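PDB 1SZH: protein her-1 from Caenorhabditis elegans, which dictates male development, probably acting directly in cell signalling during sex determination, and inhibits the function of TRA-2A. Local coordinates for residues 10-19 and 51-59; 73-81 and 138-146. The protein carries 2 engineered substitutions. All coordinates share one frame; numbering follows the deposited sequence.

Contact 1: 10-19 and 51-59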
loop_
_atom_site.group_PDB
_atom_site.type_symbol
_atom_site.label_atom_id
_atom_site.label_comp_id
_atom_site.label_asym_id
_atom_site.label_seq_id
_atom_site.Cartn_x
_atom_site.Cartn_y
_atom_site.Cartn_z
ATOM N N LEU A 10 -11.900 16.325 3.988
ATOM C CA LEU A 10 -11.775 14.886 4.191
ATOM C C LEU A 10 -10.434 14.493 4.852
ATOM O O LEU A 10 -10.396 13.680 5.797
ATOM C CB LEU A 10 -11.932 14.177 2.850
ATOM C CG LEU A 10 -12.258 12.690 2.886
ATOM C CD1 LEU A 10 -13.524 12.475 3.714
ATOM C CD2 LEU A 10 -12.452 12.172 1.459
ATOM N N ILE A 11 -9.339 15.066 4.365
ATOM C CA ILE A 11 -8.025 14.764 4.936
ATOM C C ILE A 11 -7.914 15.250 6.377
ATOM O O ILE A 11 -7.371 14.554 7.241
ATOM C CB ILE A 11 -6.883 15.373 4.083
ATOM C CG1 ILE A 11 -6.751 14.577 2.770
ATOM C CG2 ILE A 11 -5.581 15.351 4.857
ATOM C CD1 ILE A 11 -5.771 15.199 1.768
ATOM N N LYS A 12 -8.431 16.439 6.659
ATOM C CA LYS A 12 -8.370 16.941 8.024
ATOM C C LYS A 12 -9.221 16.069 8.946
ATOM O O LYS A 12 -8.833 15.798 10.078
ATOM C CB LYS A 12 -8.845 18.405 8.084
ATOM C CG LYS A 12 -7.872 19.372 7.426
ATOM C CD LYS A 12 -8.268 20.833 7.643
ATOM C CE LYS A 12 -8.147 21.198 9.113
ATOM N NZ LYS A 12 -8.276 22.662 9.378
ATOM N N ASP A 13 -10.369 15.604 8.454
ATOM C CA ASP A 13 -11.237 14.756 9.270
ATOM C C ASP A 13 -10.554 13.421 9.567
ATOM O O ASP A 13 -10.608 12.922 10.697
ATOM C CB ASP A 13 -12.564 14.510 8.561
ATOM C CG ASP A 13 -13.562 13.745 9.432
ATOM O OD1 ASP A 13 -14.071 12.705 8.975
ATOM O OD2 ASP A 13 -13.837 14.193 10.570
ATOM N N ALA A 14 -9.903 12.845 8.557
ATOM C CA ALA A 14 -9.209 11.563 8.760
ATOM C C ALA A 14 -8.074 11.736 9.778
ATOM O O ALA A 14 -7.874 10.880 10.635
ATOM C CB ALA A 14 -8.654 11.045 7.432
ATOM N N ALA A 15 -7.317 12.828 9.657
ATOM C CA ALA A 15 -6.229 13.075 10.587
ATOM C C ALA A 15 -6.761 13.200 12.021
ATOM O O ALA A 15 -6.188 12.641 12.956
ATOM C CB ALA A 15 -5.459 14.346 10.187
ATOM N N GLU A 16 -7.863 13.924 12.176
ATOM C CA GLU A 16 -8.468 14.126 13.498
ATOM C C GLU A 16 -8.963 12.825 14.130
ATOM O O GLU A 16 -8.877 12.644 15.351
ATOM C CB GLU A 16 -9.636 15.111 13.377
ATOM C CG GLU A 16 -9.209 16.519 12.961
ATOM C CD GLU A 16 -10.335 17.314 12.310
ATOM O OE1 GLU A 16 -11.512 16.931 12.478
ATOM O OE2 GLU A 16 -10.042 18.331 11.636
ATOM N N LYS A 17 -9.475 11.921 13.310
ATOM C CA LYS A 17 -10.009 10.658 13.798
ATOM C C LYS A 17 -8.978 9.574 14.001
ATOM O O LYS A 17 -9.186 8.643 14.770
ATOM C CB LYS A 17 -11.062 10.126 12.816
ATOM C CG LYS A 17 -12.314 11.006 12.741
ATOM C CD LYS A 17 -13.300 10.507 11.719
ATOM C CE LYS A 17 -14.609 11.316 11.816
ATOM N NZ LYS A 17 -15.585 10.909 10.770
ATOM N N CYS A 18 -7.836 9.718 13.346
ATOM C CA CYS A 18 -6.842 8.660 13.376
ATOM C C CYS A 18 -5.473 8.923 13.983
ATOM O O CYS A 18 -4.802 7.980 14.374
ATOM C CB CYS A 18 -6.619 8.182 11.943
ATOM S SG CYS A 18 -8.133 7.678 11.085
ATOM N N CYS A 19 -5.056 10.187 14.001
ATOM C CA CYS A 19 -3.748 10.576 14.521
ATOM C C CYS A 19 -3.846 11.344 15.840
ATOM O O CYS A 19 -4.876 11.960 16.120
ATOM C CB CYS A 19 -3.050 11.428 13.463
ATOM S SG CYS A 19 -3.048 10.455 11.934
ATOM N N VAL A 51 -2.947 2.960 11.974
ATOM C CA VAL A 51 -3.299 4.300 11.517
ATOM C C VAL A 51 -3.617 4.247 10.024
ATOM O O VAL A 51 -4.516 4.928 9.530
ATOM C CB VAL A 51 -2.156 5.286 11.797
ATOM C CG1 VAL A 51 -2.458 6.680 11.203
ATOM C CG2 VAL A 51 -1.937 5.363 13.308
ATOM N N TYR A 52 -2.868 3.440 9.281
ATOM C CA TYR A 52 -3.125 3.309 7.846
ATOM C C TYR A 52 -4.553 2.827 7.604
ATOM O O TYR A 52 -5.276 3.346 6.741
ATOM C CB TYR A 52 -2.147 2.301 7.239
ATOM C CG TYR A 52 -2.452 1.811 5.814
ATOM C CD1 TYR A 52 -1.778 2.320 4.708
ATOM C CD2 TYR A 52 -3.427 0.827 5.591
ATOM C CE1 TYR A 52 -2.044 1.825 3.393
ATOM C CE2 TYR A 52 -3.700 0.348 4.315
ATOM C CZ TYR A 52 -3.008 0.858 3.218
ATOM O OH TYR A 52 -3.253 0.364 1.954
ATOM N N LYS A 53 -4.967 1.831 8.387
ATOM C CA LYS A 53 -6.305 1.279 8.214
ATOM C C LYS A 53 -7.371 2.288 8.601
ATOM O O LYS A 53 -8.384 2.421 7.909
ATOM C CB LYS A 53 -6.425 0.002 9.046
ATOM C CG LYS A 53 -5.452 -1.056 8.571
ATOM C CD LYS A 53 -5.541 -2.318 9.384
ATOM C CE LYS A 53 -4.602 -3.380 8.826
ATOM N NZ LYS A 53 -4.722 -4.682 9.557
ATOM N N CYS A 54 -7.129 3.021 9.682
ATOM C CA CYS A 54 -8.076 4.045 10.119
ATOM C C CYS A 54 -8.205 5.117 9.010
ATOM O O CYS A 54 -9.316 5.516 8.633
ATOM C CB CYS A 54 -7.570 4.648 11.429
ATOM S SG CYS A 54 -8.653 5.883 12.197
ATOM N N LEU A 55 -7.074 5.608 8.496
ATOM C CA LEU A 55 -7.125 6.620 7.452
ATOM C C LEU A 55 -7.860 6.132 6.204
ATOM O O LEU A 55 -8.683 6.846 5.639
ATOM C CB LEU A 55 -5.708 7.112 7.084
ATOM C CG LEU A 55 -4.994 7.865 8.212
ATOM C CD1 LEU A 55 -3.565 8.176 7.723
ATOM C CD2 LEU A 55 -5.706 9.160 8.561
ATOM N N GLN A 56 -7.566 4.916 5.762
ATOM C CA GLN A 56 -8.250 4.390 4.585
ATOM C C GLN A 56 -9.771 4.333 4.787
ATOM O O GLN A 56 -10.545 4.676 3.891
ATOM C CB GLN A 56 -7.735 2.991 4.268
ATOM C CG GLN A 56 -6.336 2.985 3.675
ATOM C CD GLN A 56 -6.317 2.321 2.305
ATOM O OE1 GLN A 56 -6.757 1.182 2.146
ATOM N NE2 GLN A 56 -5.791 3.023 1.313
ATOM N N ASN A 57 -10.169 3.911 5.983
ATOM C CA ASN A 57 -11.585 3.793 6.305
ATOM C C ASN A 57 -12.284 5.151 6.284
ATOM O O ASN A 57 -13.447 5.233 5.886
ATOM C CB ASN A 57 -11.765 3.090 7.663
ATOM C CG ASN A 57 -11.567 1.576 7.577
ATOM O OD1 ASN A 57 -11.669 0.863 8.589
ATOM N ND2 ASN A 57 -11.274 1.078 6.378
ATOM N N VAL A 58 -11.601 6.225 6.694
ATOM C CA VAL A 58 -12.251 7.541 6.654
ATOM C C VAL A 58 -12.195 8.141 5.246
ATOM O O VAL A 58 -13.210 8.565 4.701
ATOM C CB VAL A 58 -11.609 8.534 7.654
ATOM C CG1 VAL A 58 -12.285 9.910 7.528
ATOM C CG2 VAL A 58 -11.716 8.015 9.058
ATOM N N LEU A 59 -11.021 8.149 4.621
ATOM C CA LEU A 59 -10.874 8.734 3.285
ATOM C C LEU A 59 -11.733 8.080 2.224
ATOM O O LEU A 59 -12.267 8.753 1.350
ATOM C CB LEU A 59 -9.411 8.635 2.817
ATOM C CG LEU A 59 -8.389 9.428 3.645
ATOM C CD1 LEU A 59 -6.982 9.109 3.117
ATOM C CD2 LEU A 59 -8.650 10.915 3.538
#

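Contact 2: 73-81 and 138-146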
loop_
_atom_site.group_PDB
_atom_site.type_symbol
_atom_site.label_atom_id
_atom_site.label_comp_id
_atom_site.label_asym_id
_atom_site.label_seq_id
_atom_site.Cartn_x
_atom_site.Cartn_y
_atom_site.Cartn_z
ATOM N N SER A 73 0.949 -5.329 0.772
ATOM C CA SER A 73 2.226 -4.722 0.423
ATOM C C SER A 73 3.353 -5.754 0.406
ATOM O O SER A 73 4.363 -5.559 -0.274
ATOM C CB SER A 73 2.566 -3.573 1.379
ATOM O OG SER A 73 2.702 -4.035 2.717
ATOM N N VAL A 74 3.180 -6.864 1.119
ATOM C CA VAL A 74 4.230 -7.890 1.134
ATOM C C VAL A 74 4.390 -8.539 -0.248
ATOM O O VAL A 74 5.448 -9.070 -0.581
ATOM C CB VAL A 74 3.931 -8.979 2.193
ATOM C CG1 VAL A 74 3.696 -8.346 3.571
ATOM C CG2 VAL A 74 2.746 -9.787 1.774
ATOM N N CYS A 75 3.355 -8.458 -1.068
ATOM C CA CYS A 75 3.392 -9.047 -2.411
ATOM C C CYS A 75 4.376 -8.332 -3.334
ATOM O O CYS A 75 4.842 -8.869 -4.346
ATOM C CB CYS A 75 1.996 -9.003 -3.023
ATOM S SG CYS A 75 0.744 -9.904 -2.088
ATOM N N CYS A 76 4.699 -7.098 -2.982
ATOM C CA CYS A 76 5.610 -6.296 -3.786
ATOM C C CYS A 76 6.999 -6.922 -3.975
ATOM O O CYS A 76 7.687 -6.613 -4.950
ATOM C CB CYS A 76 5.791 -4.938 -3.118
ATOM S SG CYS A 76 4.363 -3.870 -3.130
ATOM N N SER A 77 7.409 -7.775 -3.042
ATOM C CA SER A 77 8.720 -8.394 -3.102
ATOM C C SER A 77 8.945 -9.171 -4.376
ATOM O O SER A 77 10.091 -9.369 -4.790
ATOM C CB SER A 77 8.919 -9.320 -1.899
ATOM O OG SER A 77 8.930 -8.547 -0.713
ATOM N N VAL A 78 7.863 -9.590 -5.023
ATOM C CA VAL A 78 8.038 -10.382 -6.238
ATOM C C VAL A 78 8.725 -9.645 -7.376
ATOM O O VAL A 78 9.367 -10.257 -8.218
ATOM C CB VAL A 78 6.706 -10.952 -6.768
ATOM C CG1 VAL A 78 5.877 -9.887 -7.471
ATOM C CG2 VAL A 78 6.997 -12.104 -7.711
ATOM N N PHE A 79 8.616 -8.322 -7.406
ATOM C CA PHE A 79 9.213 -7.577 -8.502
ATOM C C PHE A 79 10.725 -7.577 -8.501
ATOM O O PHE A 79 11.341 -7.378 -9.549
ATOM C CB PHE A 79 8.668 -6.162 -8.505
ATOM C CG PHE A 79 7.217 -6.099 -8.830
ATOM C CD1 PHE A 79 6.288 -5.727 -7.847
ATOM C CD2 PHE A 79 6.759 -6.476 -10.093
ATOM C CE1 PHE A 79 4.925 -5.730 -8.133
ATOM C CE2 PHE A 79 5.400 -6.480 -10.390
ATOM C CZ PHE A 79 4.477 -6.111 -9.404
ATOM N N GLY A 80 11.307 -7.845 -7.333
ATOM C CA GLY A 80 12.751 -7.879 -7.220
ATOM C C GLY A 80 13.324 -9.184 -7.737
ATOM O O GLY A 80 14.541 -9.347 -7.779
ATOM N N ASN A 81 12.461 -10.119 -8.133
ATOM C CA ASN A 81 12.956 -11.399 -8.636
ATOM C C ASN A 81 13.589 -11.146 -9.990
ATOM O O ASN A 81 14.359 -11.958 -10.500
ATOM C CB ASN A 81 11.826 -12.429 -8.706
ATOM C CG ASN A 81 11.456 -12.978 -7.329
ATOM O OD1 ASN A 81 12.306 -13.518 -6.613
ATOM N ND2 ASN A 81 10.189 -12.843 -6.954
ATOM N N LYS A 138 -2.039 -16.824 4.694
ATOM C CA LYS A 138 -1.081 -15.869 5.249
ATOM C C LYS A 138 0.060 -16.002 4.243
ATOM O O LYS A 138 0.891 -16.885 4.359
ATOM C CB LYS A 138 -0.610 -16.313 6.641
ATOM C CG LYS A 138 0.491 -15.436 7.210
ATOM C CD LYS A 138 0.974 -15.915 8.568
ATOM C CE LYS A 138 1.949 -14.914 9.178
ATOM N NZ LYS A 138 3.124 -14.675 8.290
ATOM N N ILE A 139 0.087 -15.124 3.245
ATOM C CA ILE A 139 1.086 -15.210 2.181
ATOM C C ILE A 139 2.560 -15.308 2.560
ATOM O O ILE A 139 3.341 -15.910 1.816
ATOM C CB ILE A 139 0.888 -14.068 1.163
ATOM C CG1 ILE A 139 0.714 -12.736 1.892
ATOM C CG2 ILE A 139 -0.310 -14.390 0.287
ATOM C CD1 ILE A 139 0.402 -11.563 0.974
ATOM N N GLU A 140 2.938 -14.731 3.702
ATOM C CA GLU A 140 4.314 -14.799 4.179
ATOM C C GLU A 140 4.750 -16.252 4.397
ATOM O O GLU A 140 5.946 -16.559 4.419
ATOM C CB GLU A 140 4.447 -14.013 5.488
ATOM C CG GLU A 140 3.980 -12.566 5.385
ATOM C CD GLU A 140 2.545 -12.361 5.853
ATOM O OE1 GLU A 140 1.668 -13.191 5.522
ATOM O OE2 GLU A 140 2.299 -11.354 6.551
ATOM N N VAL A 141 3.773 -17.145 4.548
ATOM C CA VAL A 141 4.024 -18.573 4.754
ATOM C C VAL A 141 4.553 -19.261 3.483
ATOM O O VAL A 141 5.321 -20.231 3.547
ATOM C CB VAL A 141 2.708 -19.281 5.211
ATOM C CG1 VAL A 141 2.881 -20.808 5.240
ATOM C CG2 VAL A 141 2.299 -18.767 6.589
ATOM N N LEU A 142 4.134 -18.749 2.329
ATOM C CA LEU A 142 4.528 -19.289 1.026
ATOM C C LEU A 142 5.491 -18.351 0.311
ATOM O O LEU A 142 5.376 -17.136 0.426
ATOM C CB LEU A 142 3.303 -19.444 0.126
ATOM C CG LEU A 142 2.143 -20.349 0.569
ATOM C CD1 LEU A 142 1.013 -20.264 -0.436
ATOM C CD2 LEU A 142 2.639 -21.777 0.666
ATOM N N GLN A 143 6.448 -18.909 -0.418
ATOM C CA GLN A 143 7.345 -18.067 -1.196
ATOM C C GLN A 143 6.692 -18.059 -2.568
ATOM O O GLN A 143 5.977 -19.001 -2.915
ATOM C CB GLN A 143 8.751 -18.651 -1.246
ATOM C CG GLN A 143 8.795 -20.147 -1.294
ATOM C CD GLN A 143 10.211 -20.662 -1.251
ATOM O OE1 GLN A 143 11.011 -20.234 -0.417
ATOM N NE2 GLN A 143 10.535 -21.592 -2.146
ATOM N N PHE A 144 6.917 -17.005 -3.353
ATOM C CA PHE A 144 6.260 -16.914 -4.654
ATOM C C PHE A 144 6.447 -18.138 -5.508
ATOM O O PHE A 144 5.555 -18.493 -6.280
ATOM C CB PHE A 144 6.743 -15.689 -5.445
ATOM C CG PHE A 144 6.604 -14.387 -4.713
ATOM C CD1 PHE A 144 7.732 -13.763 -4.174
ATOM C CD2 PHE A 144 5.352 -13.806 -4.511
ATOM C CE1 PHE A 144 7.626 -12.560 -3.472
ATOM C CE2 PHE A 144 5.227 -12.597 -3.809
ATOM C CZ PHE A 144 6.364 -11.976 -3.271
ATOM N N GLU A 145 7.610 -18.762 -5.398
ATOM C CA GLU A 145 7.904 -19.957 -6.190
ATOM C C GLU A 145 6.887 -21.078 -5.970
ATOM O O GLU A 145 6.749 -21.967 -6.811
ATOM C CB GLU A 145 9.310 -20.471 -5.875
ATOM C CG GLU A 145 10.428 -19.473 -6.155
ATOM C CD GLU A 145 10.729 -18.610 -4.957
ATOM O OE1 GLU A 145 10.071 -18.770 -3.874
ATOM O OE2 GLU A 145 11.643 -17.714 -5.051
ATOM N N GLU A 146 6.164 -21.027 -4.854
ATOM C CA GLU A 146 5.173 -22.064 -4.541
ATOM C C GLU A 146 3.802 -21.870 -5.168
ATOM O O GLU A 146 3.027 -22.819 -5.271
ATOM C CB GLU A 146 5.014 -22.212 -3.026
ATOM C CG GLU A 146 6.255 -22.740 -2.346
ATOM C CD GLU A 146 5.997 -23.255 -0.931
ATOM O OE1 GLU A 146 5.309 -24.300 -0.785
ATOM O OE2 GLU A 146 6.486 -22.620 0.030
#

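Contact 1: 10-19 and 51-59
Two helices of a small bundle, consistent with the overhand three-helix bundle of this protein, are stapled together here by the disulfide Cys18-Cys54. Helices 10-18 and 51-59 run roughly antiparallel, 142° apart in direction, and the axes of these short segments approach to 8.9 Å. The SG atoms of Cys18 and Cys54 are bonded at 2.2 Å, the bridge twisted with a chi3 of -81°. A chi1 of -177° swings SG of Cys54 away from its own backbone N and across to the C-terminal end of helix 10-18. Beside the bridge, the CD2 branch of Leu55 turns back toward the first helix and meets CB of Cys18 at 3.6 Å and CB of Ala14 at 3.7 Å. One turn further along, Val58 is a knob in the hole formed by Asp13, Ala14, Lys17 and Cys18. Its CG1 rests on Ala14 and Asp13, while CG2 faces the aliphatic CD of Lys17 and the sulfur of Cys18. A salt bridge within the helix, Lys17 NZ to Asp13 OD1 at 3.0 Å, uses the syn lone pair of the carboxylate oxygen; it links two residues of the hole and probably steadies them. Towards the other end, CD2 of Leu10 lies 3.4 Å from the carbonyl O of Leu59, and CD2 of Leu59 reaches back to Ala14 and Ile11. At the cysteine end, SG of Cys19, itself bridged to Cys27, touches CG1 of Val51 at 3.9 Å. Ile11 and Ala15 turn to Met31 on helix 24-33, which lies between the two in sequence. No hydrogen bond crosses between the two segments: one covalent link and the fit of methyl groups around the small Ala14 hold the pair, with the charged pair confined to its flank.

Contact 2: 73-81 and 138-146
The backbone of 73-81 winds as a 3-10 helix, repeating N-H to O bonds three residues back, and comes within 7.0 Å of the chain of 138-146 between the CA atoms of Val78 and Phe144. Phe144 makes the largest single contribution to the contact. With CG anti to its carbonyl carbon (chi1 -55°), it sends its ring against the 3-10 helix, where one face lies on Val78 in a CH-pi contact: Val78 CB is 3.6 Å from the ring centroid and only 8° off the ring normal. The CG2 branch of Val78 reaches the root of the ring, 3.8 Å from Phe144 CG, and the backbone N of Val78 lies 3.3 Å from Phe144 CZ. Ser77 borders the ring differently, its CB in the ring plane at the edge, 3.8 Å from Phe144 CE1. Asn81 comes obliquely, ND2 3.8 Å from Phe144 CD1, with amide and ring planes 83° apart. That amide is steadied by ND2 bonding to Val78 O at 3.0 Å, an oxygen that also accepts the backbone N-H of Asn81 from the same face of its plane. With an alanine in place of Phe144, Val78 would probably lose the ring face it packs on and Ser77 CB the ring edge, opening a gap between the two segments. At the other end, Ile139 turns its side chain to Val74 and to the sulfur of Cys75, though the modelled spacing to Val74 is doubtful. Behind this interface lie two helices joined to the 3-10 helix by disulfides, Cys75 to Cys129 on 120-134 and Cys76 to Cys94 on 85-97; Val78 also touches Cys125, and Ile139 rests on Cys129 and Arg133 of helix 120-134.

How the contacts relate
From the N terminus, contact 1 comes first: helix 8-18 is followed by helix 24-33, and the loop of 31 residues closes when helix 47-59 returns against it. The chain then runs on from helix 47-59 into the 3-10 segment that includes 73-81, where contact 2 opens. That one spans helices 85-97, 105-115 and 120-134, and closes as the segment 138-146 comes back after them. The two are in series, neither nested nor crossed. Contacts 1 and 2 lie on opposite sides of the chain's centre, their centres about 28 Å and nearest atoms about 7 Å apart. Contact 1 ties the first and third helices together; contact 2 ties the 3-10 segment to the C-terminal tail.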